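PDB 1MJH: protein (atp-binding domain of protein MJ0577) from Methanocaldococcus jannaschii, which binds ATP together with a manganese ion as a homodimeric member of the universal stress protein A family. Local coordinates for residues V25-K29 and E91-F97; E34-L38 and G96-I102. All coordinates share one frame; numbering follows the deposited sequence.

How the contacts relate
Both contacts join the same two helix-strand pairs of the alpha/beta fold, contact 1 in the helical layer and contact 2 in the sheet; both are partly buried. Contact 1 packs the ends of helices 16-27 and 66-95, and contact 2 pairs strands 35-43 and 98-106, which follow those helices in the chain. In contact 1 side chains do the work, with lysine chains, one salt bridge and a small apolar core. Contact 2 rests on backbone hydrogen bonds, with Val36, Leu38 and Val99 buried on the face toward helix 66-95, Ile37 buried on the other, and lysines on the outer strand. Phe97 belongs to both, and Val25 packs on Val36 and Leu92 on Val99.

Contact 1: V25-K29 and E91-F97; sequences VKAFK and ELEDVGF
Lys29 lays its CD over the face of the Phe97 ring, nearly above the centre: CD stands 3.9 Å from the ring centroid and only 11° off the normal, a CH-pi contact. The two side chains run past each other in opposite directions. With CG anti to the backbone N (chi1 -164°) and a bend at chi2, the lysine crosses the ring and carries CE to within 3.6 Å of Gly96 C. A further bend at chi4 turns the ammonium, which is held by a hydrogen bond to Lys32 O and a salt bridge to Glu34; at 6.0 Å from NZ to the centroid of the Phe97 ring any cation-pi attraction is at most weak. A lysine suits this place because its methylenes cover an aromatic face while its charge stays with polar partners. At the ring's edge, Val25 O lies 3.3 Å from Phe97 CZ, and Lys26 CA comes close to the same rim.

Lys26 reaches the other way along helix 66-95. Its NZ donates to Glu91 OE2 over 2.7 Å in a salt bridge, and OE2 accepts through its anti lone pair, the one away from the other oxygen. The lysine, bent at chi3, crosses the extended glutamate at about a right angle. On the way, its CG passes Leu92 CD2 and its CE passes Val95 CG1. Toward the sheet, Val25 CG1 touches Leu92 CD2 at 4.0 Å, and both side chains also pack on Val36 of strand 35-43.

Gly96 lets the chain turn here: with positive phi, a side chain would run into the preceding carbonyl O. Gly96 N bonds to Glu93 O and Phe97 N to Leu92 O, closing helix 66-95 with a Schellman motif. Two helix ends thus pack side by side on a parallel sheet, as in a Rossmann-like alpha/beta fold.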
ATOM      1  N   VAL B  25       6.803   2.263   9.089  1.00 21.17           N
ATOM      2  CA  VAL B  25       5.986   2.464  10.299  1.00 19.65           C
ATOM      3  C   VAL B  25       6.514   3.636  11.123  1.00 21.73           C
ATOM      4  O   VAL B  25       5.750   4.475  11.634  1.00 21.06           O
ATOM      5  CB  VAL B  25       5.980   1.189  11.160  1.00 19.52           C
ATOM      6  CG1 VAL B  25       5.166   1.386  12.460  1.00 20.04           C
ATOM      7  CG2 VAL B  25       5.356   0.039  10.340  1.00 20.98           C
ATOM      8  N   LYS B  26       7.825   3.669  11.302  1.00 20.63           N
ATOM      9  CA  LYS B  26       8.454   4.780  12.050  1.00 23.08           C
ATOM     10  C   LYS B  26       8.209   6.105  11.391  1.00 23.63           C
ATOM     11  O   LYS B  26       7.956   7.139  12.061  1.00 24.20           O
ATOM     12  CB  LYS B  26       9.968   4.492  12.252  1.00 19.50           C
ATOM     13  CG  LYS B  26      10.149   3.254  13.163  1.00 21.87           C
ATOM     14  CD  LYS B  26      11.612   2.799  13.238  1.00 30.00           C
ATOM     15  CE  LYS B  26      12.573   3.861  13.734  1.00 33.44           C
ATOM     16  NZ  LYS B  26      14.003   3.377  13.708  1.00 31.93           N
ATOM     17  N   ALA B  27       8.196   6.173  10.038  1.00 21.31           N
ATOM     18  CA  ALA B  27       7.931   7.424   9.357  1.00 20.79           C
ATOM     19  C   ALA B  27       6.543   7.971   9.522  1.00 22.99           C
ATOM     20  O   ALA B  27       6.295   9.171   9.283  1.00 26.61           O
ATOM     21  CB  ALA B  27       8.339   7.286   7.871  1.00 22.62           C
ATOM     22  N   PHE B  28       5.576   7.112   9.892  1.00 22.52           N
ATOM     23  CA  PHE B  28       4.209   7.583  10.116  1.00 24.37           C
ATOM     24  C   PHE B  28       4.091   8.328  11.452  1.00 26.33           C
ATOM     25  O   PHE B  28       3.014   8.821  11.708  1.00 23.96           O
ATOM     26  CB  PHE B  28       3.239   6.409  10.057  1.00 22.91           C
ATOM     27  CG  PHE B  28       2.674   6.145   8.696  1.00 20.35           C
ATOM     28  CD1 PHE B  28       3.487   5.785   7.644  1.00 21.37           C
ATOM     29  CD2 PHE B  28       1.313   6.291   8.432  1.00 23.79           C
ATOM     30  CE1 PHE B  28       2.982   5.548   6.382  1.00 20.31           C
ATOM     31  CE2 PHE B  28       0.812   6.065   7.173  1.00 26.39           C
ATOM     32  CZ  PHE B  28       1.639   5.701   6.135  1.00 24.37           C
ATOM     33  N   LYS B  29       5.104   8.306  12.317  1.00 27.31           N
ATOM     34  CA  LYS B  29       4.993   9.046  13.587  1.00 27.13           C
ATOM     35  C   LYS B  29       4.916  10.558  13.384  1.00 32.26           C
ATOM     36  O   LYS B  29       5.734  11.065  12.624  1.00 35.63           O
ATOM     37  CB  LYS B  29       6.259   8.797  14.445  1.00 28.33           C
ATOM     38  CG  LYS B  29       6.074   9.191  15.913  1.00 29.10           C
ATOM     39  CD  LYS B  29       4.897   8.438  16.508  1.00 30.01           C
ATOM     40  CE  LYS B  29       4.481   8.874  17.901  1.00 34.12           C
ATOM     41  NZ  LYS B  29       3.830  10.208  17.914  1.00 31.93           N
ATOM     42  N   GLU B  91      11.892  -0.555  19.974  1.00 24.57           N
ATOM     43  CA  GLU B  91      12.283   0.462  18.963  1.00 20.53           C
ATOM     44  C   GLU B  91      11.101   1.396  18.741  1.00 22.47           C
ATOM     45  O   GLU B  91      11.191   2.605  18.596  1.00 21.73           O
ATOM     46  CB  GLU B  91      12.697  -0.247  17.654  1.00 23.57           C
ATOM     47  CG  GLU B  91      13.328   0.719  16.628  1.00 26.08           C
ATOM     48  CD  GLU B  91      13.757   0.055  15.331  1.00 29.34           C
ATOM     49  OE1 GLU B  91      13.941  -1.181  15.336  1.00 30.09           O
ATOM     50  OE2 GLU B  91      13.967   0.778  14.316  1.00 31.04           O
ATOM     51  N   LEU B  92       9.883   0.803  18.618  1.00 24.19           N
ATOM     52  CA  LEU B  92       8.704   1.637  18.334  1.00 21.41           C
ATOM     53  C   LEU B  92       8.287   2.524  19.513  1.00 22.81           C
ATOM     54  O   LEU B  92       7.859   3.654  19.329  1.00 22.22           O
ATOM     55  CB  LEU B  92       7.523   0.704  17.981  1.00 20.61           C
ATOM     56  CG  LEU B  92       7.707  -0.016  16.629  1.00 24.65           C
ATOM     57  CD1 LEU B  92       6.588  -1.047  16.468  1.00 23.45           C
ATOM     58  CD2 LEU B  92       7.687   1.008  15.505  1.00 23.76           C
ATOM     59  N   GLU B  93       8.433   2.013  20.727  1.00 25.09           N
ATOM     60  CA  GLU B  93       8.121   2.791  21.929  1.00 24.38           C
ATOM     61  C   GLU B  93       9.053   3.969  22.065  1.00 26.82           C
ATOM     62  O   GLU B  93       8.616   5.057  22.448  1.00 26.91           O
ATOM     63  CB  GLU B  93       8.192   1.895  23.187  1.00 23.65           C
ATOM     64  CG  GLU B  93       6.964   0.983  23.244  1.00 26.35           C
ATOM     65  CD  GLU B  93       6.970   0.021  24.421  1.00 31.32           C
ATOM     66  OE1 GLU B  93       8.073  -0.202  24.972  1.00 31.87           O
ATOM     67  OE2 GLU B  93       5.919  -0.540  24.795  1.00 32.97           O
ATOM     68  N   ASP B  94      10.314   3.772  21.667  1.00 25.48           N
ATOM     69  CA  ASP B  94      11.304   4.830  21.695  1.00 27.20           C
ATOM     70  C   ASP B  94      10.990   5.992  20.780  1.00 30.92           C
ATOM     71  O   ASP B  94      11.244   7.160  21.113  1.00 31.17           O
ATOM     72  CB  ASP B  94      12.716   4.260  21.405  1.00 27.18           C
ATOM     73  CG  ASP B  94      13.688   5.430  21.294  1.00 30.94           C
ATOM     74  OD1 ASP B  94      13.979   6.035  22.360  1.00 31.45           O
ATOM     75  OD2 ASP B  94      14.123   5.778  20.174  1.00 36.86           O
ATOM     76  N   VAL B  95      10.241   5.749  19.690  1.00 24.72           N
ATOM     77  CA  VAL B  95       9.827   6.862  18.849  1.00 24.62           C
ATOM     78  C   VAL B  95       8.503   7.471  19.292  1.00 27.09           C
ATOM     79  O   VAL B  95       8.135   8.522  18.754  1.00 29.67           O
ATOM     80  CB  VAL B  95       9.881   6.516  17.360  1.00 35.80           C
ATOM     81  CG1 VAL B  95      11.322   6.121  17.045  1.00 37.58           C
ATOM     82  CG2 VAL B  95       8.951   5.400  16.970  1.00 33.93           C
ATOM     83  N   GLY B  96       7.860   6.901  20.298  1.00 24.89           N
ATOM     84  CA  GLY B  96       6.689   7.572  20.869  1.00 26.29           C
ATOM     85  C   GLY B  96       5.420   6.767  20.678  1.00 28.60           C
ATOM     86  O   GLY B  96       4.378   7.183  21.162  1.00 28.20           O
ATOM     87  N   PHE B  97       5.461   5.631  19.986  1.00 27.81           N
ATOM     88  CA  PHE B  97       4.217   4.884  19.808  1.00 22.19           C
ATOM     89  C   PHE B  97       3.813   4.137  21.079  1.00 25.18           C
ATOM     90  O   PHE B  97       4.634   3.584  21.802  1.00 25.33           O
ATOM     91  CB  PHE B  97       4.315   3.802  18.719  1.00 21.25           C
ATOM     92  CG  PHE B  97       4.390   4.253  17.293  1.00 23.62           C
ATOM     93  CD1 PHE B  97       3.300   4.736  16.644  1.00 26.52           C
ATOM     94  CD2 PHE B  97       5.598   4.118  16.605  1.00 27.21           C
ATOM     95  CE1 PHE B  97       3.323   5.121  15.298  1.00 25.21           C
ATOM     96  CE2 PHE B  97       5.652   4.520  15.279  1.00 25.02           C
ATOM     97  CZ  PHE B  97       4.537   4.998  14.642  1.00 23.91           C
TER

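Contact 2: E34-L38 and G96-I102; sequences EEVIL and GFKVKDI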
ATOM      1  N   GLU B  34      -0.107   8.086  18.661  1.00 39.36           N
ATOM      2  CA  GLU B  34      -0.350   7.026  17.692  1.00 31.88           C
ATOM      3  C   GLU B  34       0.006   5.643  18.238  1.00 28.53           C
ATOM      4  O   GLU B  34       0.671   5.486  19.269  1.00 26.45           O
ATOM      5  CB  GLU B  34       0.328   7.160  16.339  1.00 32.56           C
ATOM      6  CG  GLU B  34      -0.093   8.159  15.334  1.00 46.49           C
ATOM      7  CD  GLU B  34       0.725   9.426  15.215  1.00 51.51           C
ATOM      8  OE1 GLU B  34       1.901   9.437  15.645  1.00 39.72           O
ATOM      9  OE2 GLU B  34       0.126  10.383  14.653  1.00 41.67           O
ATOM     10  N   GLU B  35      -0.624   4.655  17.586  1.00 25.82           N
ATOM     11  CA  GLU B  35      -0.505   3.316  18.157  1.00 25.63           C
ATOM     12  C   GLU B  35      -0.125   2.290  17.092  1.00 25.42           C
ATOM     13  O   GLU B  35      -0.592   2.462  15.978  1.00 24.43           O
ATOM     14  CB  GLU B  35      -1.887   2.964  18.710  1.00 30.21           C
ATOM     15  CG  GLU B  35      -1.939   1.629  19.419  1.00 38.04           C
ATOM     16  CD  GLU B  35      -3.105   1.627  20.422  1.00 42.97           C
ATOM     17  OE1 GLU B  35      -4.100   2.323  20.204  1.00 40.23           O
ATOM     18  OE2 GLU B  35      -2.968   0.912  21.431  1.00 56.65           O
ATOM     19  N   VAL B  36       0.713   1.343  17.458  1.00 21.45           N
ATOM     20  CA  VAL B  36       1.020   0.254  16.520  1.00 19.97           C
ATOM     21  C   VAL B  36       0.519  -1.056  17.083  1.00 22.52           C
ATOM     22  O   VAL B  36       0.826  -1.430  18.245  1.00 24.32           O
ATOM     23  CB  VAL B  36       2.527   0.139  16.191  1.00 23.67           C
ATOM     24  CG1 VAL B  36       2.780  -1.073  15.285  1.00 21.54           C
ATOM     25  CG2 VAL B  36       2.972   1.418  15.519  1.00 22.93           C
ATOM     26  N   ILE B  37      -0.198  -1.861  16.296  1.00 20.06           N
ATOM     27  CA  ILE B  37      -0.519  -3.229  16.582  1.00 20.85           C
ATOM     28  C   ILE B  37       0.605  -4.093  15.977  1.00 20.73           C
ATOM     29  O   ILE B  37       0.700  -4.086  14.758  1.00 22.44           O
ATOM     30  CB  ILE B  37      -1.877  -3.705  16.027  1.00 23.04           C
ATOM     31  CG1 ILE B  37      -2.999  -2.755  16.383  1.00 24.21           C
ATOM     32  CG2 ILE B  37      -2.175  -5.128  16.528  1.00 27.40           C
ATOM     33  CD1 ILE B  37      -3.091  -2.305  17.843  1.00 29.21           C
ATOM     34  N   LEU B  38       1.470  -4.665  16.841  1.00 19.14           N
ATOM     35  CA  LEU B  38       2.603  -5.418  16.273  1.00 20.41           C
ATOM     36  C   LEU B  38       2.280  -6.873  16.292  1.00 22.20           C
ATOM     37  O   LEU B  38       1.976  -7.461  17.363  1.00 21.84           O
ATOM     38  CB  LEU B  38       3.829  -5.067  17.180  1.00 19.43           C
ATOM     39  CG  LEU B  38       5.024  -6.002  16.946  1.00 23.59           C
ATOM     40  CD1 LEU B  38       5.675  -5.659  15.582  1.00 23.28           C
ATOM     41  CD2 LEU B  38       6.106  -5.765  18.015  1.00 27.05           C
ATOM     42  N   GLY B  96       7.860   6.901  20.298  1.00 24.89           N
ATOM     43  CA  GLY B  96       6.689   7.572  20.869  1.00 26.29           C
ATOM     44  C   GLY B  96       5.420   6.767  20.678  1.00 28.60           C
ATOM     45  O   GLY B  96       4.378   7.183  21.162  1.00 28.20           O
ATOM     46  N   PHE B  97       5.461   5.631  19.986  1.00 27.81           N
ATOM     47  CA  PHE B  97       4.217   4.884  19.808  1.00 22.19           C
ATOM     48  C   PHE B  97       3.813   4.137  21.079  1.00 25.18           C
ATOM     49  O   PHE B  97       4.634   3.584  21.802  1.00 25.33           O
ATOM     50  CB  PHE B  97       4.315   3.802  18.719  1.00 21.25           C
ATOM     51  CG  PHE B  97       4.390   4.253  17.293  1.00 23.62           C
ATOM     52  CD1 PHE B  97       3.300   4.736  16.644  1.00 26.52           C
ATOM     53  CD2 PHE B  97       5.598   4.118  16.605  1.00 27.21           C
ATOM     54  CE1 PHE B  97       3.323   5.121  15.298  1.00 25.21           C
ATOM     55  CE2 PHE B  97       5.652   4.520  15.279  1.00 25.02           C
ATOM     56  CZ  PHE B  97       4.537   4.998  14.642  1.00 23.91           C
ATOM     57  N   LYS B  98       2.483   3.901  21.150  1.00 23.33           N
ATOM     58  CA  LYS B  98       1.969   2.897  22.086  1.00 26.34           C
ATOM     59  C   LYS B  98       1.953   1.603  21.286  1.00 28.58           C
ATOM     60  O   LYS B  98       1.488   1.644  20.135  1.00 27.62           O
ATOM     61  CB  LYS B  98       0.546   3.209  22.554  1.00 30.86           C
ATOM     62  CG  LYS B  98      -0.066   2.230  23.539  1.00 36.66           C
ATOM     63  CD  LYS B  98      -1.541   2.641  23.711  1.00 47.73           C
ATOM     64  CE  LYS B  98      -2.267   1.799  24.742  1.00 48.65           C
ATOM     65  NZ  LYS B  98      -3.674   2.277  24.917  1.00 58.57           N
ATOM     66  N   VAL B  99       2.398   0.487  21.829  1.00 24.55           N
ATOM     67  CA  VAL B  99       2.457  -0.747  21.062  1.00 24.78           C
ATOM     68  C   VAL B  99       1.723  -1.895  21.735  1.00 28.00           C
ATOM     69  O   VAL B  99       1.988  -2.229  22.906  1.00 25.62           O
ATOM     70  CB  VAL B  99       3.943  -1.197  20.884  1.00 22.65           C
ATOM     71  CG1 VAL B  99       3.982  -2.525  20.114  1.00 24.19           C
ATOM     72  CG2 VAL B  99       4.824  -0.112  20.297  1.00 24.59           C
ATOM     73  N   LYS B 100       0.823  -2.507  20.965  1.00 22.91           N
ATOM     74  CA  LYS B 100       0.146  -3.702  21.417  1.00 25.99           C
ATOM     75  C   LYS B 100       0.740  -4.877  20.645  1.00 24.27           C
ATOM     76  O   LYS B 100       0.467  -5.043  19.443  1.00 23.27           O
ATOM     77  CB  LYS B 100      -1.351  -3.675  21.128  1.00 23.48           C
ATOM     78  CG  LYS B 100      -2.066  -4.945  21.596  1.00 27.16           C
ATOM     79  CD  LYS B 100      -3.589  -4.864  21.464  1.00 28.78           C
ATOM     80  CE  LYS B 100      -4.247  -6.167  21.887  1.00 32.68           C
ATOM     81  NZ  LYS B 100      -5.745  -6.120  21.753  1.00 36.51           N
ATOM     82  N   ASP B 101       1.513  -5.703  21.373  1.00 23.30           N
ATOM     83  CA  ASP B 101       2.137  -6.833  20.663  1.00 22.33           C
ATOM     84  C   ASP B 101       1.312  -8.098  20.742  1.00 26.68           C
ATOM     85  O   ASP B 101       0.774  -8.502  21.802  1.00 29.69           O
ATOM     86  CB  ASP B 101       3.554  -7.065  21.187  1.00 27.45           C
ATOM     87  CG  ASP B 101       3.596  -7.174  22.707  1.00 32.82           C
ATOM     88  OD1 ASP B 101       2.985  -6.357  23.400  1.00 27.66           O
ATOM     89  OD2 ASP B 101       4.291  -8.090  23.188  1.00 31.86           O
ATOM     90  N   ILE B 102       1.074  -8.748  19.616  1.00 22.90           N
ATOM     91  CA  ILE B 102       0.323  -9.991  19.503  1.00 23.69           C
ATOM     92  C   ILE B 102       1.058 -11.101  18.789  1.00 27.23           C
ATOM     93  O   ILE B 102       1.599 -10.937  17.686  1.00 24.16           O
ATOM     94  CB  ILE B 102      -0.998  -9.707  18.711  1.00 24.04           C
ATOM     95  CG1 ILE B 102      -1.819  -8.612  19.392  1.00 28.02           C
ATOM     96  CG2 ILE B 102      -1.799 -10.984  18.494  1.00 25.76           C
ATOM     97  CD1 ILE B 102      -2.993  -8.102  18.545  1.00 26.91           C
TER
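Val36 presses its CG2 methyl onto the Phe97 ring face opposite the one that Lys29 covers. The methyl carbon sits over the centre, 3.6 Å from the centroid. The valine's chi1 of 176° leaves CG2 anti to its carbonyl carbon and directed at the ring, the two side chains crossing obliquely. Glu34 C lies in plane at the ring's edge, while Glu34 CB approaches Phe97 CE1 at 3.8 Å; the acid's carboxylate turns off to Thr30 and Lys29. With an alanine here instead of Phe97, the Val36 methyl and the Lys29 methylenes would probably lose the ring between them, leaving a gap.

Past the ring the two chains pair as parallel strands; the axes of 35-38 and 98-102 approach to 4.7 Å and are inclined by 13°. Five backbone bonds join them: Lys98 N to Glu34 O, Val36 N to Lys98 O, Lys100 N to Val36 O, Leu38 N to Lys100 O and Ile102 N to Leu38 O. The first is nearly straight at the hydrogen (176°), whereas Leu38 N approaches Lys100 O from above the carbonyl plane.

On one face, Glu35 and Lys98 run alongside each other in the same direction. Glu35 OE2 rests 3.2 Å from Lys98 CD, and its salt bridge to NZ is long. Ile37 likewise runs alongside Lys100, touching its CB, and meets Ile102 CD1 through CG2 at 3.7 Å; Lys100 ends at Glu119. On the other face, Leu38 CB packs against Val99 CG1 at 3.9 Å, apolar residues suited to burial under helix 66-95, where Asp101 pairs with Lys89.

Strand 35-43 also bonds to strand 7-11, making this the outer part of the parallel, 3-2-1-4-5 ordered sheet of the Rossmann-like universal stress protein fold.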